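Local coordinates for probable 2-hydroxyhepta-2,4-diene-1,7-dioate isomerase (Thermus thermophilus, PDB 2DFU), which probably isomerises 2-hydroxyhepta-2,4-diene-1,7-dioate as a metal-binding member of the fumarylacetoacetate hydrolase family, at residues V39-V53 with G77-N91. Sequence-based numbering, arbitrary orientation.
Sequences VTLLPPATPTKIVCV and GLFLKGPNALARPGN
With CG set between the backbone N and the carbonyl carbon (chi1 62°), the ring of Phe-79 folds back across its cross-strand partner Cys-52, whose CB sits over one face, 3.4 Å from the ring centroid, in a CH-pi contact. Cys-52 turns SG beside its own backbone N, which sets the sulfur obliquely to the ring and 3.4 Å from CD of Lys-81. Shortening Phe-79 to an alanine is likely to strip Cys-52 CB of its aromatic cover and open a gap beside the sulfur. The Lys-81 chain, bent near its end, carries NZ to a salt bridge with Asp-145 and a hydrogen bond to the carbonyl of Lys-162. Beneath these side chains, strands 50-53 and 78-81 run antiparallel: Cys-52 N donates to Phe-79 O at 2.7 Å, almost in line with the carbonyl, and Phe-79 N returns a bond to Cys-52 O. Lys-81 N reaches Ile-50 O at 3.0 Å, while the bond from Ile-50 N to Lys-81 O is weak. On the opposite face Val-51 packs CG1 on Leu-78 CD2 and CG2 on Leu-80 CD2, Val-53 CG2 meets the same Leu-78 methyl, and helix 206-214 covers Val-51, Val-53 and Leu-78. Beyond the ladder, Leu-86 presses CD1 against Pro-47 CG (3.9 Å) and CD2 against Ile-50 CD1. Farther on, Pro-89 crosses Leu-41 at about a right angle, a water donates to both Leu-41 O and Pro-89 O, and Asn-91, whose strongest polar partner is Arg-93, gives Val-39 O a weak hydrogen bond from ND2 (3.1 Å). This antiparallel pair, continued by proline-rich loop packing, joins N-terminal strands 2-6 and 41-42 to the beta-rich fumarylacetoacetate hydrolase fold.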
loop_
_atom_site.group_PDB
_atom_site.type_symbol
_atom_site.label_atom_id
_atom_site.label_comp_id
_atom_site.label_asym_id
_atom_site.label_seq_id
_atom_site.Cartn_x
_atom_site.Cartn_y
_atom_site.Cartn_z
ATOM N N VAL A 39 23.563 -10.218 13.608
ATOM C CA VAL A 39 22.514 -10.265 12.592
ATOM C C VAL A 39 22.169 -8.898 12.032
ATOM O O VAL A 39 22.508 -7.874 12.613
ATOM C CB VAL A 39 21.209 -10.904 13.141
ATOM C CG1 VAL A 39 21.522 -12.231 13.804
ATOM C CG2 VAL A 39 20.524 -9.956 14.127
ATOM N N THR A 40 21.505 -8.891 10.882
ATOM C CA THR A 40 21.069 -7.646 10.270
ATOM C C THR A 40 19.587 -7.489 10.615
ATOM O O THR A 40 18.739 -8.230 10.114
ATOM C CB THR A 40 21.223 -7.678 8.741
ATOM O OG1 THR A 40 22.614 -7.794 8.403
ATOM C CG2 THR A 40 20.657 -6.405 8.125
ATOM N N LEU A 41 19.289 -6.539 11.493
ATOM C CA LEU A 41 17.918 -6.283 11.910
ATOM C C LEU A 41 17.075 -5.728 10.774
ATOM O O LEU A 41 17.503 -4.831 10.061
ATOM C CB LEU A 41 17.885 -5.281 13.059
ATOM C CG LEU A 41 17.550 -5.773 14.461
ATOM C CD1 LEU A 41 17.133 -4.568 15.292
ATOM C CD2 LEU A 41 16.420 -6.790 14.418
ATOM N N LEU A 42 15.870 -6.264 10.627
ATOM C CA LEU A 42 14.942 -5.822 9.594
ATOM C C LEU A 42 13.671 -5.281 10.246
ATOM O O LEU A 42 13.445 -5.469 11.443
ATOM C CB LEU A 42 14.554 -7.005 8.695
ATOM C CG LEU A 42 15.662 -7.744 7.938
ATOM C CD1 LEU A 42 15.074 -8.976 7.236
ATOM C CD2 LEU A 42 16.309 -6.788 6.923
ATOM N N PRO A 43 12.833 -4.579 9.472
ATOM C CA PRO A 43 11.596 -4.074 10.075
ATOM C C PRO A 43 10.832 -5.341 10.510
ATOM O O PRO A 43 10.773 -6.323 9.765
ATOM C CB PRO A 43 10.927 -3.354 8.914
ATOM C CG PRO A 43 12.101 -2.835 8.130
ATOM C CD PRO A 43 13.034 -4.023 8.121
ATOM N N PRO A 44 10.244 -5.334 11.715
ATOM C CA PRO A 44 9.502 -6.480 12.256
ATOM C C PRO A 44 8.129 -6.785 11.663
ATOM O O PRO A 44 7.192 -7.125 12.394
ATOM C CB PRO A 44 9.420 -6.152 13.740
ATOM C CG PRO A 44 9.230 -4.663 13.710
ATOM C CD PRO A 44 10.241 -4.208 12.670
ATOM N N ALA A 45 8.012 -6.670 10.348
ATOM C CA ALA A 45 6.754 -6.955 9.666
ATOM C C ALA A 45 6.960 -6.993 8.159
ATOM O O ALA A 45 7.955 -6.487 7.656
ATOM C CB ALA A 45 5.710 -5.889 10.017
ATOM N N THR A 46 6.008 -7.602 7.456
ATOM C CA THR A 46 6.007 -7.695 5.987
ATOM C C THR A 46 4.573 -7.317 5.603
ATOM O O THR A 46 3.797 -8.156 5.152
ATOM C CB THR A 46 6.299 -9.139 5.505
ATOM O OG1 THR A 46 5.472 -10.057 6.229
ATOM C CG2 THR A 46 7.755 -9.502 5.733
ATOM N N PRO A 47 4.211 -6.037 5.783
ATOM C CA PRO A 47 2.883 -5.482 5.495
ATOM C C PRO A 47 2.414 -5.427 4.053
ATOM O O PRO A 47 3.194 -5.149 3.151
ATOM C CB PRO A 47 2.962 -4.085 6.104
ATOM C CG PRO A 47 4.383 -3.704 5.830
ATOM C CD PRO A 47 5.140 -4.967 6.203
ATOM N N THR A 48 1.126 -5.695 3.845
ATOM C CA THR A 48 0.552 -5.606 2.514
ATOM C C THR A 48 0.291 -4.118 2.318
ATOM O O THR A 48 0.178 -3.633 1.196
ATOM C CB THR A 48 -0.790 -6.365 2.402
ATOM O OG1 THR A 48 -1.764 -5.758 3.265
ATOM C CG2 THR A 48 -0.604 -7.834 2.779
ATOM N N LYS A 49 0.200 -3.397 3.433
ATOM C CA LYS A 49 -0.033 -1.955 3.410
ATOM C C LYS A 49 0.224 -1.341 4.784
ATOM O O LYS A 49 0.234 -2.042 5.793
ATOM C CB LYS A 49 -1.467 -1.655 2.963
ATOM C CG LYS A 49 -2.541 -2.254 3.856
ATOM C CD LYS A 49 -3.929 -1.964 3.294
ATOM C CE LYS A 49 -5.022 -2.560 4.173
ATOM N NZ LYS A 49 -4.932 -4.037 4.185
ATOM N N ILE A 50 0.432 -0.030 4.815
ATOM C CA ILE A 50 0.702 0.679 6.064
ATOM C C ILE A 50 -0.287 1.825 6.213
ATOM O O ILE A 50 -0.277 2.772 5.425
ATOM C CB ILE A 50 2.145 1.215 6.059
ATOM C CG1 ILE A 50 3.116 0.032 5.965
ATOM C CG2 ILE A 50 2.420 2.040 7.315
ATOM C CD1 ILE A 50 4.431 0.366 5.309
ATOM N N VAL A 51 -1.157 1.724 7.218
ATOM C CA VAL A 51 -2.176 2.742 7.466
ATOM C C VAL A 51 -1.723 3.669 8.588
ATOM O O VAL A 51 -1.328 3.211 9.662
ATOM C CB VAL A 51 -3.522 2.081 7.841
ATOM C CG1 VAL A 51 -4.614 3.122 7.904
ATOM C CG2 VAL A 51 -3.876 1.007 6.819
ATOM N N CYS A 52 -1.782 4.977 8.352
ATOM C CA CYS A 52 -1.322 5.920 9.361
ATOM C C CYS A 52 -2.368 6.925 9.814
ATOM O O CYS A 52 -3.203 7.367 9.033
ATOM C CB CYS A 52 -0.105 6.670 8.835
ATOM S SG CYS A 52 1.004 5.624 7.871
ATOM N N VAL A 53 -2.293 7.290 11.090
ATOM C CA VAL A 53 -3.217 8.251 11.675
ATOM C C VAL A 53 -2.617 9.645 11.647
ATOM O O VAL A 53 -1.399 9.812 11.735
ATOM C CB VAL A 53 -3.548 7.886 13.142
ATOM C CG1 VAL A 53 -4.396 8.977 13.781
ATOM C CG2 VAL A 53 -4.298 6.561 13.185
ATOM N N GLY A 77 -8.043 10.717 11.208
ATOM C CA GLY A 77 -7.673 11.081 9.851
ATOM C C GLY A 77 -6.669 10.022 9.437
ATOM O O GLY A 77 -5.797 9.671 10.234
ATOM N N LEU A 78 -6.773 9.503 8.217
ATOM C CA LEU A 78 -5.860 8.450 7.779
ATOM C C LEU A 78 -5.127 8.719 6.472
ATOM O O LEU A 78 -5.587 9.491 5.631
ATOM C CB LEU A 78 -6.628 7.139 7.615
ATOM C CG LEU A 78 -7.478 6.609 8.772
ATOM C CD1 LEU A 78 -8.347 5.468 8.260
ATOM C CD2 LEU A 78 -6.596 6.135 9.915
ATOM N N PHE A 79 -3.975 8.075 6.315
ATOM C CA PHE A 79 -3.203 8.165 5.084
ATOM C C PHE A 79 -2.377 6.894 4.949
ATOM O O PHE A 79 -2.109 6.206 5.940
ATOM C CB PHE A 79 -2.317 9.423 5.031
ATOM C CG PHE A 79 -1.266 9.496 6.100
ATOM C CD1 PHE A 79 -1.547 10.076 7.333
ATOM C CD2 PHE A 79 0.023 9.037 5.855
ATOM C CE1 PHE A 79 -0.553 10.202 8.307
ATOM C CE2 PHE A 79 1.024 9.156 6.821
ATOM C CZ PHE A 79 0.738 9.740 8.047
ATOM N N LEU A 80 -1.990 6.572 3.719
ATOM C CA LEU A 80 -1.225 5.357 3.451
ATOM C C LEU A 80 0.239 5.587 3.115
ATOM O O LEU A 80 0.639 6.664 2.679
ATOM C CB LEU A 80 -1.859 4.589 2.287
ATOM C CG LEU A 80 -3.333 4.204 2.403
ATOM C CD1 LEU A 80 -3.849 3.778 1.030
ATOM C CD2 LEU A 80 -3.509 3.076 3.424
ATOM N N LYS A 81 1.027 4.544 3.328
ATOM C CA LYS A 81 2.442 4.539 2.999
ATOM C C LYS A 81 2.641 3.194 2.311
ATOM O O LYS A 81 2.036 2.196 2.703
ATOM C CB LYS A 81 3.314 4.627 4.258
ATOM C CG LYS A 81 3.414 6.026 4.854
ATOM C CD LYS A 81 4.000 5.997 6.264
ATOM C CE LYS A 81 5.447 6.459 6.330
ATOM N NZ LYS A 81 5.606 7.940 6.314
ATOM N N GLY A 82 3.448 3.167 1.261
ATOM C CA GLY A 82 3.690 1.908 0.588
ATOM C C GLY A 82 4.828 1.197 1.291
ATOM O O GLY A 82 5.570 1.832 2.033
ATOM N N PRO A 83 4.981 -0.122 1.104
ATOM C CA PRO A 83 6.065 -0.876 1.745
ATOM C C PRO A 83 7.450 -0.332 1.378
ATOM O O PRO A 83 8.419 -0.556 2.099
ATOM C CB PRO A 83 5.845 -2.294 1.229
ATOM C CG PRO A 83 4.345 -2.359 1.097
ATOM C CD PRO A 83 4.030 -1.035 0.441
ATOM N N ASN A 84 7.542 0.385 0.258
ATOM C CA ASN A 84 8.819 0.953 -0.174
ATOM C C ASN A 84 9.363 1.959 0.850
ATOM O O ASN A 84 10.560 2.247 0.867
ATOM C CB ASN A 84 8.655 1.659 -1.517
ATOM C CG ASN A 84 7.694 2.839 -1.442
ATOM O OD1 ASN A 84 6.488 2.659 -1.260
ATOM N ND2 ASN A 84 8.227 4.049 -1.565
ATOM N N ALA A 85 8.489 2.494 1.700
ATOM C CA ALA A 85 8.907 3.465 2.707
ATOM C C ALA A 85 9.664 2.825 3.868
ATOM O O ALA A 85 10.345 3.515 4.623
ATOM C CB ALA A 85 7.684 4.229 3.246
ATOM N N LEU A 86 9.541 1.509 4.015
ATOM C CA LEU A 86 10.211 0.816 5.105
ATOM C C LEU A 86 11.733 0.918 5.036
ATOM O O LEU A 86 12.342 0.762 3.974
ATOM C CB LEU A 86 9.786 -0.649 5.134
ATOM C CG LEU A 86 8.312 -0.865 5.481
ATOM C CD1 LEU A 86 7.939 -2.316 5.270
ATOM C CD2 LEU A 86 8.064 -0.445 6.921
ATOM N N ALA A 87 12.343 1.186 6.185
ATOM C CA ALA A 87 13.790 1.304 6.271
ATOM C C ALA A 87 14.270 0.537 7.498
ATOM O O ALA A 87 13.651 0.612 8.558
ATOM C CB ALA A 87 14.181 2.771 6.369
ATOM N N ARG A 88 15.364 -0.206 7.348
ATOM C CA ARG A 88 15.917 -1.003 8.441
ATOM C C ARG A 88 16.258 -0.195 9.680
ATOM O O ARG A 88 16.788 0.906 9.593
ATOM C CB ARG A 88 17.183 -1.749 7.992
ATOM C CG ARG A 88 16.964 -2.793 6.906
ATOM C CD ARG A 88 18.246 -3.565 6.646
ATOM N NE ARG A 88 19.288 -2.686 6.122
ATOM C CZ ARG A 88 19.381 -2.332 4.846
ATOM N NH1 ARG A 88 18.500 -2.794 3.963
ATOM N NH2 ARG A 88 20.341 -1.506 4.456
ATOM N N PRO A 89 15.948 -0.745 10.862
ATOM C CA PRO A 89 16.224 -0.091 12.137
ATOM C C PRO A 89 17.674 -0.358 12.525
ATOM O O PRO A 89 18.226 -1.414 12.215
ATOM C CB PRO A 89 15.262 -0.787 13.089
ATOM C CG PRO A 89 15.273 -2.197 12.560
ATOM C CD PRO A 89 15.181 -1.989 11.063
ATOM N N GLY A 90 18.294 0.594 13.201
ATOM C CA GLY A 90 19.656 0.366 13.625
ATOM C C GLY A 90 19.682 -0.743 14.664
ATOM O O GLY A 90 18.804 -0.816 15.528
ATOM N N ASN A 91 20.672 -1.624 14.555
ATOM C CA ASN A 91 20.862 -2.720 15.502
ATOM C C ASN A 91 21.361 -2.073 16.806
ATOM O O ASN A 91 22.354 -1.344 16.800
ATOM C CB ASN A 91 21.925 -3.676 14.951
ATOM C CG ASN A 91 22.069 -4.939 15.772
ATOM O OD1 ASN A 91 22.201 -4.893 16.996
ATOM N ND2 ASN A 91 22.059 -6.079 15.095
HETATM O O HOH W 1 19.715 -3.260 10.468
HETATM O O HOH W 2 21.504 -4.669 12.022
#